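Local atomic coordinates of aldehyde dehydrogenase (Burkholderia cenocepacia, PDB entry 4O6R), a protein that probably oxidises aldehydes to carboxylic acids with NAD(P)+ as the electron acceptor, and here holds adenosine monophosphate in its nucleotide pocket. Residues V154-P159 with E390-F395; T98-R103 with A107-R112; N32-S37 with I318-D323; S314-G319 with N325-P330. All blocks are in the same frame, centred on the assembly; numbering follows the deposited sequence.

Contact 1. Residues V154-P159 with E390-F395; sequences VPWNFP and EVFGPF. With AMP (adenosine monophosphate), chain E.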
loop_
_atom_site.group_PDB
_atom_site.type_symbol
_atom_site.label_atom_id
_atom_site.label_comp_id
_atom_site.label_asym_id
_atom_site.label_seq_id
_atom_site.Cartn_x
_atom_site.Cartn_y
_atom_site.Cartn_z
ATOM N N VAL A 154 -26.159 12.066 10.866
ATOM C CA VAL A 154 -25.333 13.284 10.794
ATOM C C VAL A 154 -25.905 14.385 11.717
ATOM O O VAL A 154 -27.107 14.633 11.657
ATOM C CB VAL A 154 -25.414 13.809 9.330
ATOM C CG1 VAL A 154 -24.578 15.044 9.133
ATOM C CG2 VAL A 154 -25.019 12.728 8.330
ATOM N N PRO A 155 -25.070 15.063 12.561
ATOM C CA PRO A 155 -25.613 16.115 13.367
ATOM C C PRO A 155 -25.682 17.474 12.642
ATOM O O PRO A 155 -25.442 17.553 11.429
ATOM C CB PRO A 155 -24.649 16.158 14.545
ATOM C CG PRO A 155 -23.353 15.794 13.975
ATOM C CD PRO A 155 -23.627 14.886 12.813
ATOM N N TRP A 156 -25.971 18.525 13.409
ATOM C CA TRP A 156 -26.356 19.816 12.856
ATOM C C TRP A 156 -25.235 20.844 12.787
ATOM O O TRP A 156 -25.503 21.972 12.380
ATOM C CB TRP A 156 -27.506 20.391 13.684
ATOM C CG TRP A 156 -27.304 20.241 15.171
ATOM C CD1 TRP A 156 -27.843 19.282 15.968
ATOM C CD2 TRP A 156 -26.470 21.052 16.014
ATOM N NE1 TRP A 156 -27.417 19.459 17.264
ATOM C CE2 TRP A 156 -26.563 20.533 17.314
ATOM C CE3 TRP A 156 -25.652 22.172 15.791
ATOM C CZ2 TRP A 156 -25.908 21.127 18.417
ATOM C CZ3 TRP A 156 -24.986 22.759 16.883
ATOM C CH2 TRP A 156 -25.129 22.234 18.179
ATOM N N ASN A 157 -23.997 20.491 13.174
ATOM C CA ASN A 157 -22.968 21.534 13.288
ATOM C C ASN A 157 -22.235 21.888 11.979
ATOM O O ASN A 157 -21.897 23.055 11.771
ATOM C CB ASN A 157 -21.989 21.246 14.419
ATOM C CG ASN A 157 -21.291 19.934 14.271
ATOM O OD1 ASN A 157 -21.922 18.923 14.016
ATOM N ND2 ASN A 157 -19.993 19.930 14.466
ATOM N N PHE A 158 -22.060 20.912 11.083
ATOM C CA PHE A 158 -21.476 21.142 9.760
ATOM C C PHE A 158 -22.282 20.325 8.761
ATOM O O PHE A 158 -21.764 19.420 8.126
ATOM C CB PHE A 158 -20.009 20.702 9.720
ATOM C CG PHE A 158 -19.052 21.590 10.492
ATOM C CD1 PHE A 158 -18.761 22.869 10.041
ATOM C CD2 PHE A 158 -18.382 21.111 11.608
ATOM C CE1 PHE A 158 -17.845 23.670 10.700
ATOM C CE2 PHE A 158 -17.450 21.899 12.275
ATOM C CZ PHE A 158 -17.181 23.181 11.828
ATOM N N PRO A 159 -23.582 20.619 8.631
ATOM C CA PRO A 159 -24.408 19.719 7.836
ATOM C C PRO A 159 -23.992 19.618 6.384
ATOM O O PRO A 159 -23.997 18.512 5.837
ATOM C CB PRO A 159 -25.824 20.276 7.972
ATOM C CG PRO A 159 -25.695 21.607 8.608
ATOM C CD PRO A 159 -24.359 21.690 9.276
ATOM N N GLU A 390 -18.279 18.077 27.547
ATOM C CA GLU A 390 -18.351 18.787 26.272
ATOM C C GLU A 390 -19.417 19.880 26.389
ATOM O O GLU A 390 -20.576 19.597 26.719
ATOM C CB GLU A 390 -18.650 17.816 25.080
ATOM C CG GLU A 390 -18.316 18.412 23.696
ATOM C CD GLU A 390 -18.255 17.404 22.522
ATOM O OE1 GLU A 390 -18.762 16.252 22.684
ATOM O OE2 GLU A 390 -17.705 17.777 21.416
ATOM N N VAL A 391 -19.016 21.133 26.205
ATOM C CA VAL A 391 -19.959 22.268 26.229
ATOM C C VAL A 391 -20.443 22.568 24.792
ATOM O O VAL A 391 -21.591 22.887 24.546
ATOM C CB VAL A 391 -19.301 23.492 26.900
ATOM C CG1 VAL A 391 -20.229 24.700 26.909
ATOM C CG2 VAL A 391 -18.897 23.145 28.317
ATOM N N PHE A 392 -19.548 22.440 23.821
ATOM C CA PHE A 392 -19.922 22.495 22.381
ATOM C C PHE A 392 -20.407 23.892 22.003
ATOM O O PHE A 392 -21.232 24.029 21.116
ATOM C CB PHE A 392 -20.996 21.437 22.031
ATOM C CG PHE A 392 -20.950 20.955 20.602
ATOM C CD1 PHE A 392 -19.887 20.205 20.151
ATOM C CD2 PHE A 392 -21.988 21.219 19.722
ATOM C CE1 PHE A 392 -19.846 19.726 18.849
ATOM C CE2 PHE A 392 -21.959 20.749 18.405
ATOM C CZ PHE A 392 -20.887 20.006 17.970
ATOM N N GLY A 393 -19.893 24.914 22.680
ATOM C CA GLY A 393 -20.259 26.318 22.393
ATOM C C GLY A 393 -18.972 27.116 22.355
ATOM O O GLY A 393 -17.868 26.525 22.488
ATOM N N PRO A 394 -19.085 28.449 22.201
ATOM C CA PRO A 394 -17.900 29.286 22.041
ATOM C C PRO A 394 -17.337 29.542 23.426
ATOM O O PRO A 394 -17.431 30.646 23.949
ATOM C CB PRO A 394 -18.457 30.567 21.417
ATOM C CG PRO A 394 -19.853 30.661 21.962
ATOM C CD PRO A 394 -20.329 29.222 22.051
ATOM N N PHE A 395 -16.796 28.484 24.020
ATOM C CA PHE A 395 -16.569 28.421 25.451
ATOM C C PHE A 395 -15.272 27.673 25.672
ATOM O O PHE A 395 -15.187 26.519 25.359
ATOM C CB PHE A 395 -17.754 27.666 26.094
ATOM C CG PHE A 395 -17.717 27.570 27.588
ATOM C CD1 PHE A 395 -16.716 26.851 28.244
ATOM C CD2 PHE A 395 -18.730 28.126 28.357
ATOM C CE1 PHE A 395 -16.708 26.754 29.623
ATOM C CE2 PHE A 395 -18.738 28.002 29.735
ATOM C CZ PHE A 395 -17.728 27.323 30.383
HETATM P P AMP E . -27.236 13.315 19.171
HETATM O O1P AMP E . -25.857 12.782 19.360
HETATM O O2P AMP E . -28.299 12.442 19.872
HETATM O O3P AMP E . -27.325 14.833 19.412
HETATM O "O5'" AMP E . -27.638 13.205 17.573
HETATM C "C5'" AMP E . -26.837 13.364 16.370
HETATM C "C4'" AMP E . -27.665 12.770 15.192
HETATM O "O4'" AMP E . -28.204 11.499 15.610
HETATM C "C3'" AMP E . -28.889 13.562 14.711
HETATM O "O3'" AMP E . -29.110 13.532 13.264
HETATM C "C2'" AMP E . -30.035 12.910 15.503
HETATM O "O2'" AMP E . -31.372 13.104 14.989
HETATM C "C1'" AMP E . -29.629 11.440 15.556
HETATM N N9 AMP E . -30.210 10.636 16.686
HETATM C C8 AMP E . -30.704 11.086 17.878
HETATM N N7 AMP E . -31.180 10.044 18.635
HETATM C C5 AMP E . -30.989 8.887 17.942
HETATM C C6 AMP E . -31.229 7.425 18.135
HETATM N N6 AMP E . -31.795 6.941 19.248
HETATM N N1 AMP E . -30.874 6.549 17.177
HETATM C C2 AMP E . -30.310 6.996 16.045
HETATM N N3 AMP E . -30.072 8.302 15.790
HETATM C C4 AMP E . -30.365 9.289 16.663
#

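Contact 2. Residues T98-R103 with A107-R112; sequences TGHPIR and ALDVPR. With NO3 (nitrate ion), chain F.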
loop_
_atom_site.group_PDB
_atom_site.type_symbol
_atom_site.label_atom_id
_atom_site.label_comp_id
_atom_site.label_asym_id
_atom_site.label_seq_id
_atom_site.Cartn_x
_atom_site.Cartn_y
_atom_site.Cartn_z
ATOM N N THR A 98 -28.215 27.218 9.762
ATOM C CA THR A 98 -27.298 26.842 10.836
ATOM C C THR A 98 -26.880 27.985 11.739
ATOM O O THR A 98 -26.490 27.745 12.863
ATOM C CB THR A 98 -25.990 26.290 10.282
ATOM O OG1 THR A 98 -25.338 27.302 9.500
ATOM C CG2 THR A 98 -26.248 25.073 9.465
ATOM N N GLY A 99 -26.941 29.219 11.228
ATOM C CA GLY A 99 -26.373 30.353 11.917
ATOM C C GLY A 99 -24.903 30.627 11.623
ATOM O O GLY A 99 -24.366 31.592 12.142
ATOM N N HIS A 100 -24.231 29.803 10.830
ATOM C CA HIS A 100 -22.841 30.069 10.506
ATOM C C HIS A 100 -22.766 31.407 9.806
ATOM O O HIS A 100 -23.578 31.653 8.920
ATOM C CB HIS A 100 -22.293 29.048 9.546
ATOM C CG HIS A 100 -22.277 27.645 10.071
ATOM N ND1 HIS A 100 -21.761 26.593 9.343
ATOM C CD2 HIS A 100 -22.766 27.109 11.212
ATOM C CE1 HIS A 100 -21.914 25.471 10.020
ATOM N NE2 HIS A 100 -22.508 25.756 11.169
ATOM N N PRO A 101 -21.808 32.269 10.184
ATOM C CA PRO A 101 -21.614 33.508 9.417
ATOM C C PRO A 101 -21.451 33.224 7.915
ATOM O O PRO A 101 -20.754 32.293 7.515
ATOM C CB PRO A 101 -20.322 34.077 10.004
ATOM C CG PRO A 101 -20.337 33.599 11.440
ATOM C CD PRO A 101 -20.968 32.240 11.399
ATOM N N ILE A 102 -22.086 34.034 7.084
ATOM C CA ILE A 102 -21.977 33.897 5.629
ATOM C C ILE A 102 -20.525 33.890 5.168
ATOM O O ILE A 102 -20.171 33.199 4.235
ATOM C CB ILE A 102 -22.823 34.991 4.914
ATOM C CG1 ILE A 102 -22.871 34.794 3.389
ATOM C CG2 ILE A 102 -22.317 36.378 5.261
ATOM C CD1 ILE A 102 -23.525 33.506 2.900
ATOM N N ARG A 103 -19.655 34.622 5.848
ATOM C CA ARG A 103 -18.268 34.571 5.454
ATOM C C ARG A 103 -17.661 33.149 5.620
ATOM O O ARG A 103 -16.816 32.761 4.817
ATOM C CB ARG A 103 -17.461 35.650 6.175
ATOM C CG ARG A 103 -17.174 35.361 7.630
ATOM C CD ARG A 103 -16.337 36.474 8.211
ATOM N NE ARG A 103 -15.526 35.963 9.294
ATOM C CZ ARG A 103 -14.425 36.535 9.766
ATOM N NH1 ARG A 103 -14.018 37.724 9.307
ATOM N NH2 ARG A 103 -13.758 35.935 10.758
ATOM N N ALA A 107 -16.326 30.664 2.713
ATOM C CA ALA A 107 -14.886 30.397 2.681
ATOM C C ALA A 107 -14.537 28.992 3.147
ATOM O O ALA A 107 -13.484 28.472 2.792
ATOM C CB ALA A 107 -14.121 31.410 3.531
ATOM N N LEU A 108 -15.424 28.383 3.918
ATOM C CA LEU A 108 -15.130 27.132 4.555
ATOM C C LEU A 108 -16.155 26.043 4.237
ATOM O O LEU A 108 -15.770 25.023 3.651
ATOM C CB LEU A 108 -14.955 27.325 6.075
ATOM C CG LEU A 108 -13.742 28.172 6.515
ATOM C CD1 LEU A 108 -13.866 28.630 7.957
ATOM C CD2 LEU A 108 -12.432 27.416 6.308
ATOM N N ASP A 109 -17.431 26.223 4.607
ATOM C CA ASP A 109 -18.431 25.166 4.434
ATOM C C ASP A 109 -18.523 24.679 2.963
ATOM O O ASP A 109 -18.412 23.463 2.677
ATOM C CB ASP A 109 -19.832 25.570 4.918
ATOM C CG ASP A 109 -19.930 25.821 6.441
ATOM O OD1 ASP A 109 -19.242 25.141 7.247
ATOM O OD2 ASP A 109 -20.744 26.700 6.833
ATOM N N VAL A 110 -18.751 25.592 2.028
ATOM C CA VAL A 110 -18.912 25.162 0.652
ATOM C C VAL A 110 -17.594 24.586 0.039
ATOM O O VAL A 110 -17.606 23.477 -0.454
ATOM C CB VAL A 110 -19.528 26.274 -0.238
ATOM C CG1 VAL A 110 -19.539 25.857 -1.688
ATOM C CG2 VAL A 110 -20.939 26.603 0.223
ATOM N N PRO A 111 -16.467 25.314 0.115
ATOM C CA PRO A 111 -15.209 24.802 -0.439
ATOM C C PRO A 111 -14.777 23.448 0.144
ATOM O O PRO A 111 -14.311 22.601 -0.599
ATOM C CB PRO A 111 -14.186 25.883 -0.052
ATOM C CG PRO A 111 -14.989 27.126 0.059
ATOM C CD PRO A 111 -16.312 26.687 0.635
ATOM N N ARG A 112 -14.953 23.238 1.444
ATOM C CA ARG A 112 -14.523 21.971 2.056
ATOM C C ARG A 112 -15.377 20.831 1.545
ATOM O O ARG A 112 -14.888 19.734 1.318
ATOM C CB ARG A 112 -14.574 22.027 3.584
ATOM C CG ARG A 112 -13.377 22.708 4.272
ATOM C CD ARG A 112 -13.811 23.156 5.658
ATOM N NE ARG A 112 -12.785 23.143 6.674
ATOM C CZ ARG A 112 -13.002 23.239 7.990
ATOM N NH1 ARG A 112 -14.230 23.339 8.489
ATOM N NH2 ARG A 112 -11.968 23.244 8.823
HETATM N N NO3 F . -13.810 22.145 11.785
HETATM O O1 NO3 F . -13.870 21.139 11.072
HETATM O O2 NO3 F . -13.506 23.388 11.258
HETATM O O3 NO3 F . -14.066 22.070 13.149
#

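Contact 3. Residues N32-S37 with I318-D323; sequences NPHDGS and IGNPLD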
loop_
_atom_site.group_PDB
_atom_site.type_symbol
_atom_site.label_atom_id
_atom_site.label_comp_id
_atom_site.label_asym_id
_atom_site.label_seq_id
_atom_site.Cartn_x
_atom_site.Cartn_y
_atom_site.Cartn_z
ATOM N N ASN A 32 -34.755 29.486 11.978
ATOM C CA ASN A 32 -33.626 30.363 11.773
ATOM C C ASN A 32 -33.086 30.769 13.142
ATOM O O ASN A 32 -33.764 31.466 13.877
ATOM C CB ASN A 32 -34.081 31.604 11.009
ATOM C CG ASN A 32 -32.946 32.579 10.731
ATOM O OD1 ASN A 32 -31.861 32.479 11.305
ATOM N ND2 ASN A 32 -33.196 33.523 9.813
ATOM N N PRO A 33 -31.860 30.348 13.486
ATOM C CA PRO A 33 -31.296 30.696 14.803
ATOM C C PRO A 33 -30.967 32.173 15.036
ATOM O O PRO A 33 -30.750 32.570 16.178
ATOM C CB PRO A 33 -30.061 29.832 14.893
ATOM C CG PRO A 33 -29.652 29.606 13.476
ATOM C CD PRO A 33 -30.894 29.647 12.634
ATOM N N HIS A 34 -31.003 33.011 14.006
ATOM C CA HIS A 34 -30.857 34.459 14.215
ATOM C C HIS A 34 -32.041 35.084 14.949
ATOM O O HIS A 34 -31.881 36.026 15.750
ATOM C CB HIS A 34 -30.599 35.176 12.885
ATOM C CG HIS A 34 -30.759 36.657 12.952
ATOM N ND1 HIS A 34 -29.866 37.467 13.615
ATOM C CD2 HIS A 34 -31.709 37.478 12.441
ATOM C CE1 HIS A 34 -30.262 38.726 13.517
ATOM N NE2 HIS A 34 -31.378 38.759 12.814
ATOM N N ASP A 35 -33.232 34.564 14.676
ATOM C CA ASP A 35 -34.456 35.156 15.232
ATOM C C ASP A 35 -35.555 34.201 15.664
ATOM O O ASP A 35 -36.629 34.649 16.021
ATOM C CB ASP A 35 -35.033 36.182 14.254
ATOM C CG ASP A 35 -35.409 35.587 12.918
ATOM O OD1 ASP A 35 -35.434 34.359 12.780
ATOM O OD2 ASP A 35 -35.655 36.384 11.979
ATOM N N GLY A 36 -35.308 32.902 15.627
ATOM C CA GLY A 36 -36.293 31.913 16.044
ATOM C C GLY A 36 -37.449 31.749 15.081
ATOM O O GLY A 36 -38.440 31.086 15.402
ATOM N N SER A 37 -37.347 32.338 13.897
ATOM C CA SER A 37 -38.471 32.327 12.952
ATOM C C SER A 37 -38.451 31.000 12.199
ATOM O O SER A 37 -37.429 30.320 12.121
ATOM C CB SER A 37 -38.413 33.535 11.998
ATOM O OG SER A 37 -37.302 33.439 11.125
ATOM N N ILE A 318 -20.118 39.826 16.867
ATOM C CA ILE A 318 -21.243 38.894 16.924
ATOM C C ILE A 318 -22.424 39.529 16.240
ATOM O O ILE A 318 -22.702 40.702 16.452
ATOM C CB ILE A 318 -21.673 38.609 18.359
ATOM C CG1 ILE A 318 -20.483 38.135 19.200
ATOM C CG2 ILE A 318 -22.827 37.605 18.377
ATOM C CD1 ILE A 318 -20.632 38.508 20.670
ATOM N N GLY A 319 -23.138 38.764 15.440
ATOM C CA GLY A 319 -24.311 39.311 14.778
ATOM C C GLY A 319 -24.976 38.427 13.748
ATOM O O GLY A 319 -24.763 37.222 13.726
ATOM N N ASN A 320 -25.830 39.052 12.933
ATOM C CA ASN A 320 -26.596 38.359 11.906
ATOM C C ASN A 320 -25.675 37.571 10.982
ATOM O O ASN A 320 -24.759 38.159 10.398
ATOM C CB ASN A 320 -27.393 39.367 11.080
ATOM C CG ASN A 320 -28.485 38.720 10.269
ATOM O OD1 ASN A 320 -28.372 37.577 9.828
ATOM N ND2 ASN A 320 -29.569 39.462 10.060
ATOM N N PRO A 321 -25.920 36.245 10.839
ATOM C CA PRO A 321 -25.136 35.416 9.932
ATOM C C PRO A 321 -25.107 35.960 8.508
ATOM O O PRO A 321 -24.106 35.806 7.814
ATOM C CB PRO A 321 -25.881 34.080 9.947
ATOM C CG PRO A 321 -26.512 34.028 11.277
ATOM C CD PRO A 321 -26.918 35.436 11.568
ATOM N N LEU A 322 -26.178 36.614 8.074
ATOM C CA LEU A 322 -26.215 37.090 6.693
ATOM C C LEU A 322 -25.358 38.335 6.402
ATOM O O LEU A 322 -25.136 38.670 5.253
ATOM C CB LEU A 322 -27.659 37.245 6.232
ATOM C CG LEU A 322 -28.443 35.912 6.245
ATOM C CD1 LEU A 322 -29.745 35.995 5.464
ATOM C CD2 LEU A 322 -27.648 34.706 5.748
ATOM N N ASP A 323 -24.849 38.987 7.444
ATOM C CA ASP A 323 -23.950 40.138 7.314
ATOM C C ASP A 323 -22.484 39.669 7.150
ATOM O O ASP A 323 -21.946 39.017 8.046
ATOM C CB ASP A 323 -24.104 41.012 8.566
ATOM C CG ASP A 323 -23.346 42.334 8.479
ATOM O OD1 ASP A 323 -22.393 42.476 7.697
ATOM O OD2 ASP A 323 -23.739 43.251 9.222
#

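Contact 4. Residues S314-G319 with N325-P330; sequences SSIRIG and NTEMGP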
loop_
_atom_site.group_PDB
_atom_site.type_symbol
_atom_site.label_atom_id
_atom_site.label_comp_id
_atom_site.label_asym_id
_atom_site.label_seq_id
_atom_site.Cartn_x
_atom_site.Cartn_y
_atom_site.Cartn_z
ATOM N N SER A 314 -13.075 39.326 23.153
ATOM C CA SER A 314 -14.065 40.353 23.487
ATOM C C SER A 314 -14.393 41.174 22.277
ATOM O O SER A 314 -15.443 41.753 22.229
ATOM C CB SER A 314 -13.546 41.324 24.551
ATOM O OG SER A 314 -13.516 40.668 25.795
ATOM N N SER A 315 -13.455 41.264 21.337
ATOM C CA SER A 315 -13.609 42.088 20.159
ATOM C C SER A 315 -14.380 41.377 19.008
ATOM O O SER A 315 -14.763 42.012 18.044
ATOM C CB SER A 315 -12.217 42.528 19.662
ATOM O OG SER A 315 -11.612 41.482 18.895
ATOM N N ILE A 316 -14.571 40.070 19.095
ATOM C CA ILE A 316 -15.166 39.329 18.008
ATOM C C ILE A 316 -16.549 39.898 17.706
ATOM O O ILE A 316 -17.339 40.123 18.609
ATOM C CB ILE A 316 -15.229 37.820 18.325
ATOM C CG1 ILE A 316 -13.815 37.216 18.306
ATOM C CG2 ILE A 316 -16.149 37.094 17.350
ATOM C CD1 ILE A 316 -13.721 35.778 18.781
ATOM N N ARG A 317 -16.831 40.118 16.423
ATOM C CA ARG A 317 -18.073 40.780 16.011
ATOM C C ARG A 317 -19.203 39.770 15.904
ATOM O O ARG A 317 -19.217 38.929 14.993
ATOM C CB ARG A 317 -17.872 41.482 14.687
ATOM C CG ARG A 317 -16.797 42.569 14.740
ATOM C CD ARG A 317 -16.791 43.391 13.468
ATOM N NE ARG A 317 -16.426 42.591 12.290
ATOM C CZ ARG A 317 -15.192 42.418 11.829
ATOM N NH1 ARG A 317 -14.149 42.948 12.443
ATOM N NH2 ARG A 317 -14.989 41.691 10.753
ATOM N N ILE A 318 -20.118 39.826 16.867
ATOM C CA ILE A 318 -21.243 38.894 16.924
ATOM C C ILE A 318 -22.424 39.529 16.240
ATOM O O ILE A 318 -22.702 40.702 16.452
ATOM C CB ILE A 318 -21.673 38.609 18.359
ATOM C CG1 ILE A 318 -20.483 38.135 19.200
ATOM C CG2 ILE A 318 -22.827 37.605 18.377
ATOM C CD1 ILE A 318 -20.632 38.508 20.670
ATOM N N GLY A 319 -23.138 38.764 15.440
ATOM C CA GLY A 319 -24.311 39.311 14.778
ATOM C C GLY A 319 -24.976 38.427 13.748
ATOM O O GLY A 319 -24.763 37.222 13.726
ATOM N N ASN A 325 -19.789 41.165 7.479
ATOM C CA ASN A 325 -18.946 41.718 8.535
ATOM C C ASN A 325 -19.024 40.862 9.811
ATOM O O ASN A 325 -18.233 41.031 10.704
ATOM C CB ASN A 325 -19.378 43.171 8.835
ATOM C CG ASN A 325 -18.328 43.960 9.606
ATOM O OD1 ASN A 325 -17.131 43.835 9.357
ATOM N ND2 ASN A 325 -18.779 44.794 10.531
ATOM N N THR A 326 -20.017 39.968 9.915
ATOM C CA THR A 326 -20.182 39.137 11.117
ATOM C C THR A 326 -19.091 38.075 11.230
ATOM O O THR A 326 -18.821 37.380 10.272
ATOM C CB THR A 326 -21.543 38.428 11.144
ATOM O OG1 THR A 326 -22.585 39.404 11.284
ATOM C CG2 THR A 326 -21.619 37.371 12.283
ATOM N N GLU A 327 -18.474 37.974 12.410
ATOM C CA GLU A 327 -17.415 36.996 12.676
ATOM C C GLU A 327 -17.900 35.792 13.473
ATOM O O GLU A 327 -17.319 34.725 13.367
ATOM C CB GLU A 327 -16.269 37.635 13.440
ATOM C CG GLU A 327 -15.506 38.695 12.660
ATOM C CD GLU A 327 -14.418 39.365 13.488
ATOM O OE1 GLU A 327 -14.681 39.756 14.666
ATOM O OE2 GLU A 327 -13.285 39.498 12.953
ATOM N N MET A 328 -18.935 35.980 14.289
ATOM C CA MET A 328 -19.537 34.895 15.043
ATOM C C MET A 328 -21.059 35.026 15.027
ATOM O O MET A 328 -21.601 36.065 15.311
ATOM C CB MET A 328 -19.039 34.866 16.489
ATOM C CG MET A 328 -19.672 33.731 17.304
ATOM S SD MET A 328 -19.079 33.533 19.024
ATOM C CE MET A 328 -17.624 32.689 18.637
ATOM N N GLY A 329 -21.732 33.938 14.676
ATOM C CA GLY A 329 -23.175 33.913 14.665
ATOM C C GLY A 329 -23.749 33.343 15.934
ATOM O O GLY A 329 -23.053 33.179 16.947
ATOM N N PRO A 330 -25.031 33.018 15.888
ATOM C CA PRO A 330 -25.663 32.425 17.034
ATOM C C PRO A 330 -25.379 30.944 17.083
ATOM O O PRO A 330 -24.910 30.384 16.091
ATOM C CB PRO A 330 -27.151 32.656 16.750
ATOM C CG PRO A 330 -27.238 32.587 15.271
ATOM C CD PRO A 330 -25.964 33.179 14.762
#

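Contact 1. Residues V154-P159 with E390-F395
W156 and N157 belong to the P-W-N-F-P sequence characteristic of aldehyde dehydrogenases, and both lean on F392 of the E-V-F-G-P sequence, another signature of the family. The two aromatic rings make an offset edge-to-face pair: the edge of F392 is turned to the face of the six-membered ring of W156, with planes 85° apart and centroids separated by 5.5 Å. The closest approach is W156 CH2 to F392 CE2, at 3.5 Å. With CG placed between the backbone N and the carbonyl carbon (chi1 44°), the far end of the indole is brought to F392. N157 takes the next part of the same phenyl rim, where its ND2 lies 3.6 Å from F392 CZ and near the ring plane. This amide nitrogen is hydrogen-bonded to the backbone O of Q287, whereas N157 OD1 is buried without a partner in the model. At the start of the loop, V154 O accepts a 2.8 Å hydrogen bond from AMP O3', so the same loop runs from the nucleotide pocket to the aromatic contact. In related enzymes the asparagine of the P-W-N-F-P motif contributes to the oxyanion hole, and the arrangement is consistent with that active-site architecture.

Contact 2. Residues T98-R103 with A107-R112
H100 and D109 meet through a short, nearly linear hydrogen bond, H100 ND1 to D109 OD2 at 2.7 Å with an angle of 174° at the hydrogen. The carboxylate oxygen sits almost in the imidazole plane and is approached on its syn side, although the ring and carboxylate planes are turned 44° apart. In both residues CG stands anti to the carbonyl carbon (chi1 near -60°), which turns the two groups toward each other.

The other imidazole nitrogen, H100 NE2, has a weak hydrogen bond to N157 O. The backbone nitrogen of H100 is taken up by T98 OG1 at 3.0 Å, closing an ST turn; that hydroxyl is also bonded to E94 O, and it lies over one face of the H100 ring, offset toward the rim. Among the backbone acceptors, H100 O is bonded by S95 OG and D109 O by T113 OG1. Further along, A107 N donates to R103 O at 3.0 Å, an ordinary turn of helix 102-123. The guanidinium end of R103 points elsewhere, its NH2 bonding to H493 O of the second subunit.

R112 makes a forked grip on a nitrate ion, probably from the crystallisation liquor: NH1 and NH2 each donate a bent hydrogen bond of 2.9 Å to nitrate O2, which sits at the edge of the guanidinium group. K448 NZ also binds this anion. A carboxylate on ND1 and a carbonyl oxygen beside NE2 could favour a doubly protonated H100, in which case the bond to D109 would have ion-pair character.

Contact 3. Residues N32-S37 with I318-D323
H34 and N320 stack flat on each other, and this is where the two loops come together closely. The side-chain amide of N320 lies across one face of the imidazole with the planes only 17° apart, and ND2 stands 3.3 Å above the ring, offset toward its rim. N320 ND2 is 3.4 Å from H34 NE2, yet the angle is too poor for a hydrogen bond, so the two groups meet as a stack. H34 reaches over because CG is anti to the backbone N (chi1 166°). Beside the stack, P321 CD packs 3.9 Å from H34 CB, and H34 ND1 is bonded to Y371 OH, which would help to set the rotation of the ring.

Both partners are braced by Asx turns: N32 OD1 accepts from H34 N at 2.9 Å, and N320 OD1 from L322 N at 3.0 Å, each donor lying above the carbonyl plane. The second bond lies within the type I turn N320-D323, which N320 begins.

Outside this patch D35 and S37 take no part across the loops and bond to each other instead, with S37 OG and S37 N both on D35 OD1; L322 is largely solvent-exposed. The turn N32-S37 connects strands 27-32 and 37-43, whereas I318-D323 runs in the connection from helix 302-315 to helix 334-349; helix 87-98 touches both, through L96 on N32 and through Q92 and S95 on L322.

Contact 4. Residues S314-G319 with N325-P330
Backbone bonds pair R317-G319 with E327-M328. R317 O accepts two hydrogen bonds, from E327 N at 2.9 Å and from M328 N at 3.0 Å, and G319 N donates to M328 O at 3.1 Å. The residues flanking I318 thus use the N and O of M328, the pattern of a single parallel beta bridge; a CA-H...O contact from I318 to M328 O adds to it.

The polar side chains are arranged around the guanidinium group of R317. Its NE makes a straight, in-plane bond to N325 O (2.9 Å, 166°). E327 CD is 3.5 Å above the plane, over its centre, so the salt bridge between R317 and E327 is one of stacked charges with no N-H directed at OE2; in the conformer given for N325, its OD1 lies over the opposite face. Bending the arginine chain at chi3 (-64°) allows this stacking. E327 OE1 turns its anti lone pair to R317 N at 2.8 Å, and OE2 has a further salt bridge to R496 of the second subunit.

Apolar packing is led by I316 CG2 on M328 CB, at 3.7 Å, with F282 of helix 270-282 touching both side chains. F494 of the second subunit packs on I316 and E327. The whole is an isolated beta bridge tying back the chain that leaves helix 302-315, at a surface where the C-terminal tail of another subunit docks.

Contacts 2, 3 and 4 form one connected region: P321 O of contact 3 bonds to I102 N of contact 2, N320 O meets T326 OG1 of contact 4, and contacts 3 and 4 share I318 and G319. Contact 1, its centre about 9 Å from the centre of the chain, touches contact 2 through N157 and F158 and contact 4 where P394 packs on M328. Contacts 3 and 4 have their centres about 23 Å from it, yet contact 4 is buried and the other three only partly so. Contact 1 is aromatic packing, contact 2 a buried histidine-carboxylate pair, contact 3 stacking with no bond between the two loops. Contact 4 combines backbone pairing with charges and, like contact 2, reaches the second subunit.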